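PDB 5CZW: myroilysin from Myroides profundi, which probably cleaves proteins internally as a zinc-dependent endopeptidase of the astacin (M12A) family of metzincins, and is kept latent by a cysteine switch. Local coordinates for residues E4-P9 and S112-M117; S47-G52 and P87-T92; M117-F122 and I136-H141; F131-I136 and V218-V223; P157-K162 and L211-F216. The protein carries 1 engineered substitution. One frame throughout, in Å; residues are numbered along the deposited sequence.

Contact 1. Residues E4-P9 and S112-M117; sequences ELRAVP and SNEETM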
# COMPACT_ATOMS: atom_id res chain seq x y z
N GLU A 4 -10.39 -18.66 -6.66
CA GLU A 4 -10.76 -17.67 -5.63
C GLU A 4 -9.86 -17.82 -4.38
O GLU A 4 -9.37 -18.93 -4.08
CB GLU A 4 -12.23 -17.84 -5.22
CG GLU A 4 -13.18 -17.94 -6.42
CD GLU A 4 -14.48 -17.18 -6.32
OE1 GLU A 4 -15.04 -16.95 -5.23
OE2 GLU A 4 -15.00 -16.83 -7.41
N LEU A 5 -9.63 -16.70 -3.69
CA LEU A 5 -8.85 -16.62 -2.49
C LEU A 5 -9.78 -16.94 -1.32
O LEU A 5 -11.00 -16.87 -1.45
CB LEU A 5 -8.22 -15.22 -2.30
CG LEU A 5 -7.34 -14.77 -3.47
CD1 LEU A 5 -6.77 -13.38 -3.16
CD2 LEU A 5 -6.17 -15.69 -3.77
N ARG A 6 -9.21 -17.27 -0.18
CA ARG A 6 -10.08 -17.51 0.97
C ARG A 6 -10.81 -16.23 1.32
O ARG A 6 -10.28 -15.10 1.20
CB ARG A 6 -9.28 -17.99 2.18
CG ARG A 6 -8.16 -17.05 2.55
CD ARG A 6 -8.07 -16.73 4.02
NE ARG A 6 -8.89 -15.61 4.48
CZ ARG A 6 -8.65 -14.30 4.33
NH1 ARG A 6 -7.61 -13.80 3.62
NH2 ARG A 6 -9.49 -13.47 4.91
N ALA A 7 -12.04 -16.39 1.80
CA ALA A 7 -12.89 -15.24 2.05
C ALA A 7 -12.44 -14.31 3.20
O ALA A 7 -11.94 -14.76 4.23
CB ALA A 7 -14.36 -15.71 2.26
N VAL A 8 -12.57 -13.02 3.02
CA VAL A 8 -12.36 -12.08 4.12
C VAL A 8 -13.63 -12.08 4.98
O VAL A 8 -14.73 -12.01 4.43
CB VAL A 8 -12.01 -10.66 3.63
CG1 VAL A 8 -12.07 -9.61 4.73
CG2 VAL A 8 -10.60 -10.66 3.06
N PRO A 9 -13.47 -12.21 6.31
CA PRO A 9 -14.62 -12.03 7.18
C PRO A 9 -15.00 -10.56 7.24
O PRO A 9 -14.33 -9.76 7.92
CB PRO A 9 -14.15 -12.60 8.54
CG PRO A 9 -12.68 -12.74 8.46
CD PRO A 9 -12.24 -12.60 7.04
N SER A 112 -0.87 -19.05 -0.89
CA SER A 112 -1.44 -18.79 -2.22
C SER A 112 -2.90 -18.48 -2.21
O SER A 112 -3.40 -18.03 -3.25
CB SER A 112 -1.07 -19.89 -3.22
OG SER A 112 -1.63 -21.10 -2.77
N ASN A 113 -3.59 -18.81 -1.13
CA ASN A 113 -4.98 -18.47 -0.96
C ASN A 113 -5.28 -17.15 -0.29
O ASN A 113 -6.43 -16.93 0.06
CB ASN A 113 -5.75 -19.58 -0.23
CG ASN A 113 -5.18 -19.91 1.10
OD1 ASN A 113 -4.12 -19.43 1.53
ND2 ASN A 113 -5.96 -20.71 1.85
N GLU A 114 -4.30 -16.27 -0.15
CA GLU A 114 -4.44 -14.99 0.51
C GLU A 114 -3.91 -13.94 -0.46
O GLU A 114 -3.10 -14.22 -1.36
CB GLU A 114 -3.54 -14.94 1.76
CG GLU A 114 -4.00 -15.82 2.90
CD GLU A 114 -3.16 -15.69 4.17
OE1 GLU A 114 -2.28 -14.79 4.31
OE2 GLU A 114 -3.42 -16.57 5.04
N GLU A 115 -4.33 -12.72 -0.23
CA GLU A 115 -3.85 -11.64 -1.07
C GLU A 115 -2.54 -11.10 -0.65
O GLU A 115 -2.10 -11.22 0.52
CB GLU A 115 -4.87 -10.51 -1.03
CG GLU A 115 -4.86 -9.62 0.22
CD GLU A 115 -5.57 -10.18 1.42
OE1 GLU A 115 -5.84 -11.42 1.46
OE2 GLU A 115 -5.84 -9.38 2.34
N THR A 116 -1.81 -10.48 -1.62
CA THR A 116 -0.57 -9.83 -1.30
C THR A 116 -0.68 -8.25 -1.32
O THR A 116 0.26 -7.55 -0.90
CB THR A 116 0.60 -10.20 -2.22
OG1 THR A 116 0.43 -9.53 -3.49
CG2 THR A 116 0.70 -11.69 -2.33
N MET A 117 -1.81 -7.78 -1.85
CA MET A 117 -2.08 -6.35 -1.99
C MET A 117 -3.61 -6.14 -1.90
O MET A 117 -4.39 -6.99 -2.38
CB MET A 117 -1.62 -5.89 -3.36
CG MET A 117 -1.77 -4.38 -3.62
SD MET A 117 -1.14 -3.84 -5.23
CE MET A 117 0.60 -4.24 -5.14
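Ser112 meets Leu5 through its carbonyl, whose O lies 3.7 Å from Leu5 CD2. Asn113 makes the one hydrogen bond between the segments: Arg6 N donates to Asn113 O at 2.8 Å, with an N-H...O angle of 161°. That oxygen also touches Leu5 CB at 3.4 Å. Leu5 CG stands anti to its own carbonyl carbon (chi1 -57°), and beyond it CD1 rests on Glu114 C at 4.0 Å. Glu114 CG lies obliquely to the Arg6 guanidinium. The buried Glu115 sets CB 4.0 Å from Leu5 CD1, and its OE1 makes a long salt bridge at the guanidinium edge, 3.7 Å from Arg6 NH1. Tyr170 OH bonds both Arg6 NH1 and Glu115 OE2, and Tyr100 OH is hydrogen-bonded to OE2 as well, which would hold the carboxylate in place. An alanine in place of Leu5 would probably open a gap beside Glu115 CB and the Ser112 carbonyl. Segment 4-9, upstream of the zinc-binding Cys23, runs extended across the loop before strand 117-118, consistent with a propeptide laid over its protease domain.

Contact 2. Residues S47-G52 and P87-T92; sequences SVITVG and PQIRVT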
# COMPACT_ATOMS: atom_id res chain seq x y z
N SER A 47 13.03 -8.75 -13.63
CA SER A 47 11.91 -9.64 -13.37
C SER A 47 10.68 -9.16 -14.15
O SER A 47 10.43 -7.93 -14.27
CB SER A 47 11.56 -9.79 -11.90
OG SER A 47 12.53 -10.44 -11.09
N VAL A 48 9.92 -10.15 -14.64
CA VAL A 48 8.55 -9.97 -15.00
C VAL A 48 7.71 -10.66 -13.96
O VAL A 48 7.72 -11.89 -13.84
CB VAL A 48 8.31 -10.59 -16.40
CG1 VAL A 48 6.85 -10.45 -16.80
CG2 VAL A 48 9.21 -9.91 -17.40
N ILE A 49 6.97 -9.87 -13.19
CA ILE A 49 6.21 -10.33 -12.04
C ILE A 49 4.75 -10.50 -12.48
O ILE A 49 4.09 -9.58 -13.04
CB ILE A 49 6.29 -9.30 -10.88
CG1 ILE A 49 7.74 -8.99 -10.50
CG2 ILE A 49 5.50 -9.81 -9.67
CD1 ILE A 49 7.88 -7.76 -9.65
N THR A 50 4.22 -11.70 -12.26
CA THR A 50 2.80 -11.98 -12.53
C THR A 50 1.89 -11.32 -11.44
O THR A 50 2.23 -11.38 -10.26
CB THR A 50 2.51 -13.48 -12.64
OG1 THR A 50 2.93 -14.13 -11.45
CG2 THR A 50 3.17 -14.10 -13.85
N VAL A 51 0.83 -10.70 -11.91
CA VAL A 51 -0.15 -9.98 -11.06
C VAL A 51 -1.52 -10.54 -11.35
O VAL A 51 -1.90 -10.59 -12.54
CB VAL A 51 -0.12 -8.44 -11.30
CG1 VAL A 51 -1.07 -7.77 -10.32
CG2 VAL A 51 1.28 -7.92 -11.14
N GLY A 52 -2.31 -10.87 -10.33
CA GLY A 52 -3.62 -11.22 -10.62
C GLY A 52 -4.54 -10.30 -9.84
O GLY A 52 -4.25 -9.92 -8.70
N PRO A 87 -0.62 -16.15 -9.27
CA PRO A 87 0.14 -14.98 -9.59
C PRO A 87 1.04 -14.65 -8.40
O PRO A 87 0.71 -14.95 -7.24
CB PRO A 87 -0.93 -13.91 -9.77
CG PRO A 87 -2.18 -14.67 -10.06
CD PRO A 87 -2.06 -15.88 -9.22
N GLN A 88 2.13 -13.98 -8.67
CA GLN A 88 3.08 -13.64 -7.62
C GLN A 88 2.58 -12.51 -6.71
O GLN A 88 2.78 -12.53 -5.49
CB GLN A 88 4.42 -13.25 -8.22
CG GLN A 88 5.20 -14.41 -8.78
CD GLN A 88 6.34 -14.04 -9.68
OE1 GLN A 88 6.19 -13.26 -10.60
NE2 GLN A 88 7.48 -14.61 -9.40
N ILE A 89 1.90 -11.54 -7.36
CA ILE A 89 1.19 -10.44 -6.67
C ILE A 89 -0.26 -10.71 -6.89
O ILE A 89 -0.73 -10.92 -8.00
CB ILE A 89 1.60 -9.07 -7.21
CG1 ILE A 89 3.09 -8.84 -6.84
CG2 ILE A 89 0.71 -7.95 -6.64
CD1 ILE A 89 3.68 -7.64 -7.50
N ARG A 90 -0.98 -10.71 -5.77
CA ARG A 90 -2.44 -11.06 -5.76
C ARG A 90 -3.23 -9.91 -5.10
O ARG A 90 -3.05 -9.61 -3.91
CB ARG A 90 -2.75 -12.39 -5.08
CG ARG A 90 -1.98 -13.54 -5.77
CD ARG A 90 -2.20 -14.91 -5.10
NE ARG A 90 -1.66 -14.95 -3.78
CZ ARG A 90 -0.42 -15.22 -3.48
NH1 ARG A 90 0.43 -15.40 -4.40
NH2 ARG A 90 -0.02 -15.23 -2.19
N VAL A 91 -3.93 -9.19 -5.95
CA VAL A 91 -4.57 -7.91 -5.58
C VAL A 91 -6.12 -8.08 -5.36
O VAL A 91 -6.88 -8.60 -6.23
CB VAL A 91 -4.45 -6.90 -6.74
CG1 VAL A 91 -5.11 -5.59 -6.27
CG2 VAL A 91 -3.01 -6.76 -7.17
N THR A 92 -6.55 -7.75 -4.16
CA THR A 92 -7.97 -7.63 -3.88
C THR A 92 -8.45 -6.21 -3.75
O THR A 92 -7.65 -5.30 -3.67
CB THR A 92 -8.31 -8.42 -2.62
OG1 THR A 92 -7.44 -8.04 -1.59
CG2 THR A 92 -8.20 -9.97 -2.90
O HOH W 1 9.00 -13.35 -11.69
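Val51 and Gly52 pair with Ile89 and Arg90 as parallel neighbours in the mixed beta-sheet of this astacin-family protease. Ile89 N donates to Thr50 O at 2.9 Å, Gly52 N to Ile89 O at 2.8 Å, and Val91 N to Gly52 O at 2.9 Å, the last nearly straight at 173°. On the face carrying Val51, Ile89 and Val91, the side chains of Val51 and Ile89 run next to each other in the same direction, and Val51 CG1 touches Val91 CG2 at 3.8 Å. On the other face Pro87 presses its ring against the Gly52 backbone, with CB 3.4 Å from Gly52 N; any side chain at Gly52 would run into Pro87 CG.

At the start of the pairing, side chains extend the bonding. Thr50 OG1 accepts from Gln88 N, its chi1 of 57° setting the hydroxyl between backbone N and carbonyl carbon, while Gln88 OE1 receives Thr50 N at 3.0 Å. A water donates to both Gln88 OE1 and Val48 O, carrying the link one residue back.

Further out, strand 78-81 bonds along the other edge of strand 48-54, and Met117 of strand 117-118 packs on Ile89 and Val91. Glu114 O takes Arg90 NE, which steadies a guanidinium that turns back on its own segment: Arg90 NH1 donates to Pro87 O at 2.9 Å, with that oxygen near the guanidinium plane.

Contact 3. Residues M117-F122 and I136-H141; sequences MNFGWF and IHEFGH. With ZN (zinc ion), chain B.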
# COMPACT_ATOMS: atom_id res chain seq x y z
N MET A 117 -1.81 -7.78 -1.85
CA MET A 117 -2.08 -6.35 -1.99
C MET A 117 -3.61 -6.14 -1.90
O MET A 117 -4.39 -6.99 -2.38
CB MET A 117 -1.62 -5.89 -3.36
CG MET A 117 -1.77 -4.38 -3.62
SD MET A 117 -1.14 -3.84 -5.23
CE MET A 117 0.60 -4.24 -5.14
N ASN A 118 -4.06 -5.00 -1.36
CA ASN A 118 -5.51 -4.68 -1.33
C ASN A 118 -5.64 -3.17 -1.62
O ASN A 118 -4.88 -2.38 -1.17
CB ASN A 118 -6.10 -4.97 0.01
CG ASN A 118 -7.61 -4.86 0.03
OD1 ASN A 118 -8.28 -5.65 -0.67
ND2 ASN A 118 -8.17 -3.84 0.70
N PHE A 119 -6.70 -2.85 -2.37
CA PHE A 119 -7.14 -1.49 -2.54
C PHE A 119 -8.51 -1.40 -1.85
O PHE A 119 -9.46 -2.05 -2.26
CB PHE A 119 -7.25 -1.24 -4.01
CG PHE A 119 -5.91 -1.10 -4.66
CD1 PHE A 119 -5.08 -0.06 -4.31
CD2 PHE A 119 -5.45 -2.07 -5.48
CE1 PHE A 119 -3.82 0.01 -4.91
CE2 PHE A 119 -4.21 -2.04 -6.08
CZ PHE A 119 -3.38 -0.99 -5.79
N GLY A 120 -8.53 -0.58 -0.83
CA GLY A 120 -9.70 -0.53 0.03
C GLY A 120 -10.79 0.47 -0.27
O GLY A 120 -11.78 0.47 0.50
N TRP A 121 -10.59 1.35 -1.23
CA TRP A 121 -11.55 2.45 -1.46
C TRP A 121 -11.81 2.88 -2.88
O TRP A 121 -12.46 3.96 -3.09
CB TRP A 121 -11.16 3.66 -0.62
CG TRP A 121 -9.77 4.23 -0.88
CD1 TRP A 121 -9.39 4.99 -1.92
CD2 TRP A 121 -8.57 4.02 -0.10
NE1 TRP A 121 -8.07 5.29 -1.85
CE2 TRP A 121 -7.54 4.69 -0.73
CE3 TRP A 121 -8.29 3.31 1.08
CZ2 TRP A 121 -6.23 4.71 -0.22
CZ3 TRP A 121 -7.04 3.36 1.60
CH2 TRP A 121 -6.03 4.04 0.96
N PHE A 122 -11.42 2.12 -3.84
CA PHE A 122 -11.68 2.48 -5.21
C PHE A 122 -13.14 2.09 -5.59
O PHE A 122 -13.71 1.09 -5.12
CB PHE A 122 -10.71 1.82 -6.16
CG PHE A 122 -9.27 2.21 -6.03
CD1 PHE A 122 -8.86 3.44 -5.58
CD2 PHE A 122 -8.32 1.32 -6.46
CE1 PHE A 122 -7.52 3.76 -5.53
CE2 PHE A 122 -7.03 1.66 -6.49
CZ PHE A 122 -6.64 2.92 -6.04
N ILE A 136 0.12 3.63 -7.77
CA ILE A 136 1.57 3.75 -7.87
C ILE A 136 2.18 3.54 -6.49
O ILE A 136 3.16 2.84 -6.39
CB ILE A 136 2.01 5.10 -8.49
CG1 ILE A 136 1.38 5.20 -9.89
CG2 ILE A 136 3.51 5.24 -8.56
CD1 ILE A 136 1.84 6.36 -10.70
N HIS A 137 1.60 4.12 -5.47
CA HIS A 137 2.11 3.92 -4.11
C HIS A 137 2.20 2.43 -3.66
O HIS A 137 3.23 1.98 -3.21
CB HIS A 137 1.25 4.73 -3.18
CG HIS A 137 1.69 4.72 -1.77
ND1 HIS A 137 2.43 5.74 -1.27
CD2 HIS A 137 1.41 3.90 -0.74
CE1 HIS A 137 2.65 5.53 -0.01
NE2 HIS A 137 2.00 4.46 0.35
N GLU A 138 1.10 1.73 -3.80
CA GLU A 138 1.11 0.33 -3.40
C GLU A 138 2.02 -0.49 -4.20
O GLU A 138 2.69 -1.39 -3.65
CB GLU A 138 -0.33 -0.27 -3.38
CG GLU A 138 -1.31 0.33 -2.34
CD GLU A 138 -0.78 0.44 -0.90
OE1 GLU A 138 0.11 -0.30 -0.49
OE2 GLU A 138 -1.35 1.35 -0.16
N PHE A 139 2.11 -0.21 -5.53
CA PHE A 139 3.12 -0.90 -6.35
C PHE A 139 4.56 -0.56 -6.01
O PHE A 139 5.49 -1.40 -6.18
CB PHE A 139 2.75 -0.85 -7.85
CG PHE A 139 1.76 -1.92 -8.23
CD1 PHE A 139 0.37 -1.66 -8.09
CD2 PHE A 139 2.09 -3.19 -8.63
CE1 PHE A 139 -0.60 -2.66 -8.38
CE2 PHE A 139 1.11 -4.15 -8.97
CZ PHE A 139 -0.23 -3.87 -8.82
N GLY A 140 4.76 0.63 -5.42
CA GLY A 140 6.07 1.00 -4.87
C GLY A 140 6.43 0.07 -3.74
O GLY A 140 7.53 -0.48 -3.70
N HIS A 141 5.53 -0.17 -2.79
CA HIS A 141 5.78 -1.17 -1.81
C HIS A 141 5.97 -2.50 -2.46
O HIS A 141 6.89 -3.25 -1.99
CB HIS A 141 4.55 -1.29 -0.91
CG HIS A 141 4.27 -0.13 -0.01
ND1 HIS A 141 5.20 0.47 0.78
CD2 HIS A 141 3.12 0.48 0.27
CE1 HIS A 141 4.67 1.47 1.45
NE2 HIS A 141 3.41 1.39 1.20
ZN ZN B . 2.08 2.84 1.99
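Met117 and Phe139 form a buried Met-aromatic contact near the centre of the chain, joining strand 117-118 to the zinc-binding helix 128-143. Met117 CE sits over the middle of the Phe139 ring, 3.6 Å from its centroid and only 5° off the ring normal. The sulfur lies over the same ring toward its rim, with SD 3.4 Å from Phe139 CE1. A bend at the last torsion, chi3 -62°, places CE there after an otherwise extended chain.

Phe119 adds a second wedge. Its CE1 touches Glu138 CG at 3.6 Å as the two side chains run past one another antiparallel, and its CZ meets Phe139 CE1 at 4.2 Å, that atom lying at the Phe119 edge.

The helix carries the HExxH part of the longer metzincin zinc-binding motif, whose third histidine is His147. His137 NE2 and His141 NE2 bind zinc at 2.3 and 2.1 Å, with His147 and Cys23 SG completing the site. Glu138, whose carbons pack on Phe119, also touches Cys23.

Around this contact, Met117 also packs on Ile89 and Val91 of strand 89-92, Ser101 of strand 100-101 touches Met117, Glu138 and His141, and Phe122 packs on Thr134 and Val135 earlier in the same helix.

Contact 4. Residues F131-I136 and V218-V223; sequences FSRTVI and VGNNSV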
# COMPACT_ATOMS: atom_id res chain seq x y z
N PHE A 131 -6.55 7.26 -8.29
CA PHE A 131 -6.04 5.97 -8.77
C PHE A 131 -4.52 6.04 -8.87
O PHE A 131 -3.78 5.13 -8.42
CB PHE A 131 -6.58 5.51 -10.11
CG PHE A 131 -7.98 4.95 -10.10
CD1 PHE A 131 -8.27 3.69 -9.55
CD2 PHE A 131 -9.00 5.61 -10.78
CE1 PHE A 131 -9.57 3.16 -9.59
CE2 PHE A 131 -10.26 5.07 -10.82
CZ PHE A 131 -10.56 3.84 -10.24
N SER A 132 -4.02 7.10 -9.48
CA SER A 132 -2.61 7.26 -9.71
C SER A 132 -1.85 7.26 -8.37
O SER A 132 -0.85 6.51 -8.16
CB SER A 132 -2.30 8.58 -10.47
OG SER A 132 -0.88 8.70 -10.69
N ARG A 133 -2.30 8.05 -7.46
CA ARG A 133 -1.64 8.10 -6.17
C ARG A 133 -1.57 6.75 -5.46
O ARG A 133 -0.52 6.31 -5.01
CB ARG A 133 -2.37 9.12 -5.26
CG ARG A 133 -1.77 9.30 -3.86
CD ARG A 133 -2.60 10.26 -3.00
NE ARG A 133 -3.81 9.67 -2.51
CZ ARG A 133 -3.99 9.14 -1.30
NH1 ARG A 133 -3.05 9.12 -0.42
NH2 ARG A 133 -5.14 8.63 -1.01
N THR A 134 -2.72 6.14 -5.36
CA THR A 134 -2.80 4.94 -4.46
C THR A 134 -2.23 3.68 -5.20
O THR A 134 -1.50 2.85 -4.58
CB THR A 134 -4.21 4.77 -3.96
OG1 THR A 134 -4.48 5.84 -3.03
CG2 THR A 134 -4.42 3.40 -3.25
N VAL A 135 -2.46 3.58 -6.52
CA VAL A 135 -1.95 2.42 -7.25
C VAL A 135 -0.42 2.51 -7.31
O VAL A 135 0.30 1.55 -6.97
CB VAL A 135 -2.54 2.25 -8.65
CG1 VAL A 135 -1.86 1.14 -9.39
CG2 VAL A 135 -4.02 2.00 -8.50
N ILE A 136 0.12 3.63 -7.77
CA ILE A 136 1.57 3.75 -7.87
C ILE A 136 2.18 3.54 -6.49
O ILE A 136 3.16 2.84 -6.39
CB ILE A 136 2.01 5.10 -8.49
CG1 ILE A 136 1.38 5.20 -9.89
CG2 ILE A 136 3.51 5.24 -8.56
CD1 ILE A 136 1.84 6.36 -10.70
N VAL A 218 -1.93 14.56 6.79
CA VAL A 218 -0.84 14.74 5.85
C VAL A 218 -1.12 13.89 4.62
O VAL A 218 -1.58 12.76 4.71
CB VAL A 218 0.57 14.42 6.41
CG1 VAL A 218 0.80 15.09 7.74
CG2 VAL A 218 0.85 12.94 6.52
N GLY A 219 -0.82 14.46 3.47
CA GLY A 219 -1.04 13.84 2.20
C GLY A 219 0.17 13.51 1.38
O GLY A 219 1.30 13.91 1.61
N ASN A 220 -0.18 12.77 0.35
CA ASN A 220 0.59 12.12 -0.63
C ASN A 220 0.60 12.89 -1.91
O ASN A 220 -0.36 13.43 -2.31
CB ASN A 220 -0.31 10.88 -0.97
CG ASN A 220 0.40 9.58 -0.97
OD1 ASN A 220 1.09 9.22 -1.91
ND2 ASN A 220 0.13 8.81 0.05
N ASN A 221 1.70 12.88 -2.56
CA ASN A 221 1.85 13.41 -3.85
C ASN A 221 1.15 12.33 -4.75
O ASN A 221 0.94 11.23 -4.29
CB ASN A 221 3.35 13.51 -4.01
CG ASN A 221 4.01 14.22 -2.78
OD1 ASN A 221 4.05 15.43 -2.78
ND2 ASN A 221 4.40 13.48 -1.70
N SER A 222 0.76 12.63 -5.98
CA SER A 222 0.04 11.64 -6.79
C SER A 222 0.69 11.07 -8.04
O SER A 222 0.12 10.28 -8.74
CB SER A 222 -1.36 12.14 -7.05
OG SER A 222 -1.27 13.28 -7.85
N VAL A 223 1.91 11.47 -8.27
CA VAL A 223 2.74 11.06 -9.42
C VAL A 223 4.17 10.76 -8.94
O VAL A 223 4.55 11.18 -7.80
CB VAL A 223 2.79 12.17 -10.51
CG1 VAL A 223 1.40 12.50 -11.03
CG2 VAL A 223 3.49 13.40 -9.93
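Ser132 and Ser222 hold the tight part of this contact. Ser132 OG donates to Ser222 O at 2.7 Å, nearly along the C=O axis. The first torsion of Ser132, -180°, sets OG anti to its own backbone nitrogen, where it faces the loop. Next to this bond the backbones come close: Arg133 CA and Ser222 CA are 4.0 Å apart, and Arg133 CB lies 3.7 Å from Ser222 CB. Arg133 CG then passes Asn221 O at 3.4 Å, an oxygen buried by this packing whose own bonding is not settled. Asn221 CB turns away from the helix, and ND2 bonds Ser201 O.

The helix, 128-143, is the one that bears the HExxH zinc motif, and the loop 218-223 passes beside it. Asn220 touches His137, one turn on from Arg133, and its side chain lies about 7 Å from the zinc ion.

Arg133 crosses Asn220 at close quarters, but the modelled distances there are doubtful. Its guanidinium is anchored within its own helix by a salt bridge from NH2 to Glu130. Thr134 OG1 sits over one face of that group, 3.4 Å above the plane and near its margin. The loose side belongs to Val223: just past the serine bond this exposed residue touches only lightly, its CG1 4.4 Å from Ser132 OG.

Contact 5. Residues P157-K162 and L211-F216; sequences PWDKNK and LTTNGF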
# COMPACT_ATOMS: atom_id res chain seq x y z
N PRO A 157 -0.79 14.49 16.19
CA PRO A 157 -1.89 14.42 17.13
C PRO A 157 -2.88 13.26 16.94
O PRO A 157 -3.98 13.47 16.62
CB PRO A 157 -2.59 15.77 16.95
CG PRO A 157 -2.51 15.99 15.54
CD PRO A 157 -1.11 15.59 15.18
N TRP A 158 -2.44 12.06 17.20
CA TRP A 158 -3.28 10.90 17.10
C TRP A 158 -4.45 10.92 18.05
O TRP A 158 -4.31 11.29 19.27
CB TRP A 158 -2.51 9.62 17.39
CG TRP A 158 -1.31 9.31 16.56
CD1 TRP A 158 -0.03 9.43 16.94
CD2 TRP A 158 -1.27 8.85 15.19
NE1 TRP A 158 0.80 9.05 15.93
CE2 TRP A 158 0.07 8.71 14.83
CE3 TRP A 158 -2.25 8.50 14.25
CZ2 TRP A 158 0.47 8.24 13.58
CZ3 TRP A 158 -1.84 8.03 12.99
CH2 TRP A 158 -0.49 7.91 12.69
N ASP A 159 -5.58 10.45 17.56
CA ASP A 159 -6.71 10.16 18.45
C ASP A 159 -6.52 8.71 18.79
O ASP A 159 -6.88 7.84 18.00
CB ASP A 159 -8.00 10.42 17.75
CG ASP A 159 -9.22 10.07 18.60
OD1 ASP A 159 -9.12 9.15 19.45
OD2 ASP A 159 -10.29 10.69 18.36
N LYS A 160 -5.90 8.44 19.93
CA LYS A 160 -5.37 7.08 20.14
C LYS A 160 -6.49 6.01 20.19
O LYS A 160 -6.38 4.92 19.59
CB LYS A 160 -4.45 7.04 21.38
CG LYS A 160 -3.33 8.08 21.32
CD LYS A 160 -2.19 7.82 22.30
CE LYS A 160 -1.03 7.08 21.66
NZ LYS A 160 0.28 7.40 22.30
N ASN A 161 -7.58 6.35 20.85
CA ASN A 161 -8.82 5.57 20.84
C ASN A 161 -9.21 5.15 19.42
O ASN A 161 -9.55 3.98 19.17
CB ASN A 161 -9.97 6.39 21.47
CG ASN A 161 -11.35 5.86 21.11
OD1 ASN A 161 -11.85 4.93 21.75
ND2 ASN A 161 -11.99 6.46 20.10
N LYS A 162 -9.19 6.10 18.50
CA LYS A 162 -9.58 5.78 17.15
C LYS A 162 -8.55 4.92 16.47
O LYS A 162 -8.88 4.09 15.69
CB LYS A 162 -9.87 7.01 16.31
CG LYS A 162 -11.20 7.67 16.57
CD LYS A 162 -12.22 7.57 15.41
CE LYS A 162 -12.21 8.80 14.52
NZ LYS A 162 -12.82 8.86 13.15
N LEU A 211 -8.01 9.74 11.90
CA LEU A 211 -7.27 9.15 12.99
C LEU A 211 -6.59 10.12 13.95
O LEU A 211 -5.80 9.73 14.75
CB LEU A 211 -6.16 8.20 12.47
CG LEU A 211 -6.60 7.03 11.58
CD1 LEU A 211 -7.18 7.55 10.31
CD2 LEU A 211 -5.43 6.19 11.19
N THR A 212 -6.86 11.39 13.75
CA THR A 212 -6.25 12.42 14.53
C THR A 212 -7.32 13.28 15.17
O THR A 212 -8.47 13.11 14.88
CB THR A 212 -5.45 13.33 13.63
OG1 THR A 212 -6.35 13.93 12.71
CG2 THR A 212 -4.38 12.55 12.89
N THR A 213 -6.90 14.20 16.01
CA THR A 213 -7.81 15.07 16.73
C THR A 213 -7.98 16.46 16.31
O THR A 213 -8.99 17.03 16.60
CB THR A 213 -7.37 15.22 18.18
OG1 THR A 213 -6.03 15.67 18.16
CG2 THR A 213 -7.47 13.94 18.81
N ASN A 214 -7.01 17.04 15.66
CA ASN A 214 -7.15 18.45 15.30
C ASN A 214 -7.82 18.73 13.95
O ASN A 214 -8.13 19.80 13.64
CB ASN A 214 -5.74 18.99 15.29
CG ASN A 214 -5.27 19.33 16.68
OD1 ASN A 214 -6.04 19.86 17.50
ND2 ASN A 214 -4.00 19.06 16.96
N GLY A 215 -8.03 17.68 13.20
CA GLY A 215 -8.35 17.73 11.81
C GLY A 215 -6.96 17.62 11.08
O GLY A 215 -6.87 17.72 9.87
N PHE A 216 -5.90 17.40 11.84
CA PHE A 216 -4.59 17.30 11.31
C PHE A 216 -4.58 16.19 10.29
O PHE A 216 -5.13 15.20 10.50
CB PHE A 216 -3.63 16.93 12.44
CG PHE A 216 -2.24 16.74 12.01
CD1 PHE A 216 -1.80 15.52 11.60
CD2 PHE A 216 -1.37 17.79 11.97
CE1 PHE A 216 -0.53 15.33 11.17
CE2 PHE A 216 -0.10 17.60 11.52
CZ PHE A 216 0.33 16.36 11.14
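A single beta bridge, Trp158 opposite Thr212, ties the lead-in of helix 160-167 to the loop 211-216. Two backbone bonds flank it: Asp159 N donates to Leu211 O at 2.9 Å, and Thr213 N to Pro157 O at 3.1 Å. Thr213 OG1 adds a weak bond to that same Pro157 oxygen. Asp159 is the N-cap of the helix: its OD1 accepts from Lys162 N at 3.2 Å, met from above the carboxylate plane, while its CB packs on Thr213 CG2 at 3.7 Å.

At the other end Phe216 CG is anti to its backbone N (chi1 178°), which starts the ring beneath Pro157. Pro157 CD lies over one face of that ring, toward its margin, in a CH-pi contact 3.7 Å from the centroid, and Pro157 CG touches Phe216 CB at 3.4 Å. An alanine in place of Phe216 removes the ring under Pro157 CD and would probably open a gap on that side of the proline. The Phe216 carbonyl is also engaged, taking the Thr212 hydroxyl at 2.8 Å from OG1 to O, which closes the loop on itself.

Contact 3 is the hub, holding two of the zinc ligands, His137 and His141. Contact 2 joins it through the sheet: Thr92 N meets Met117 O at 2.9 Å, a probable hydrogen bond, and Val91 CG1 packs on Phe119 CD2 at 3.6 Å. Contact 1 shares Met117 with contact 3 and touches contact 2 where Thr116 N approaches Arg90 O at 2.7 Å. Contact 4 lies one step earlier on the zinc-binding helix and shares Ile136 with contact 3, their centres 9 Å apart, with Thr134 against Trp121 and Phe122. Contact 5 stands apart, its nearest atoms about 10 Å from contact 3, though its segment 211-216 leads almost directly into 218-223 of contact 4.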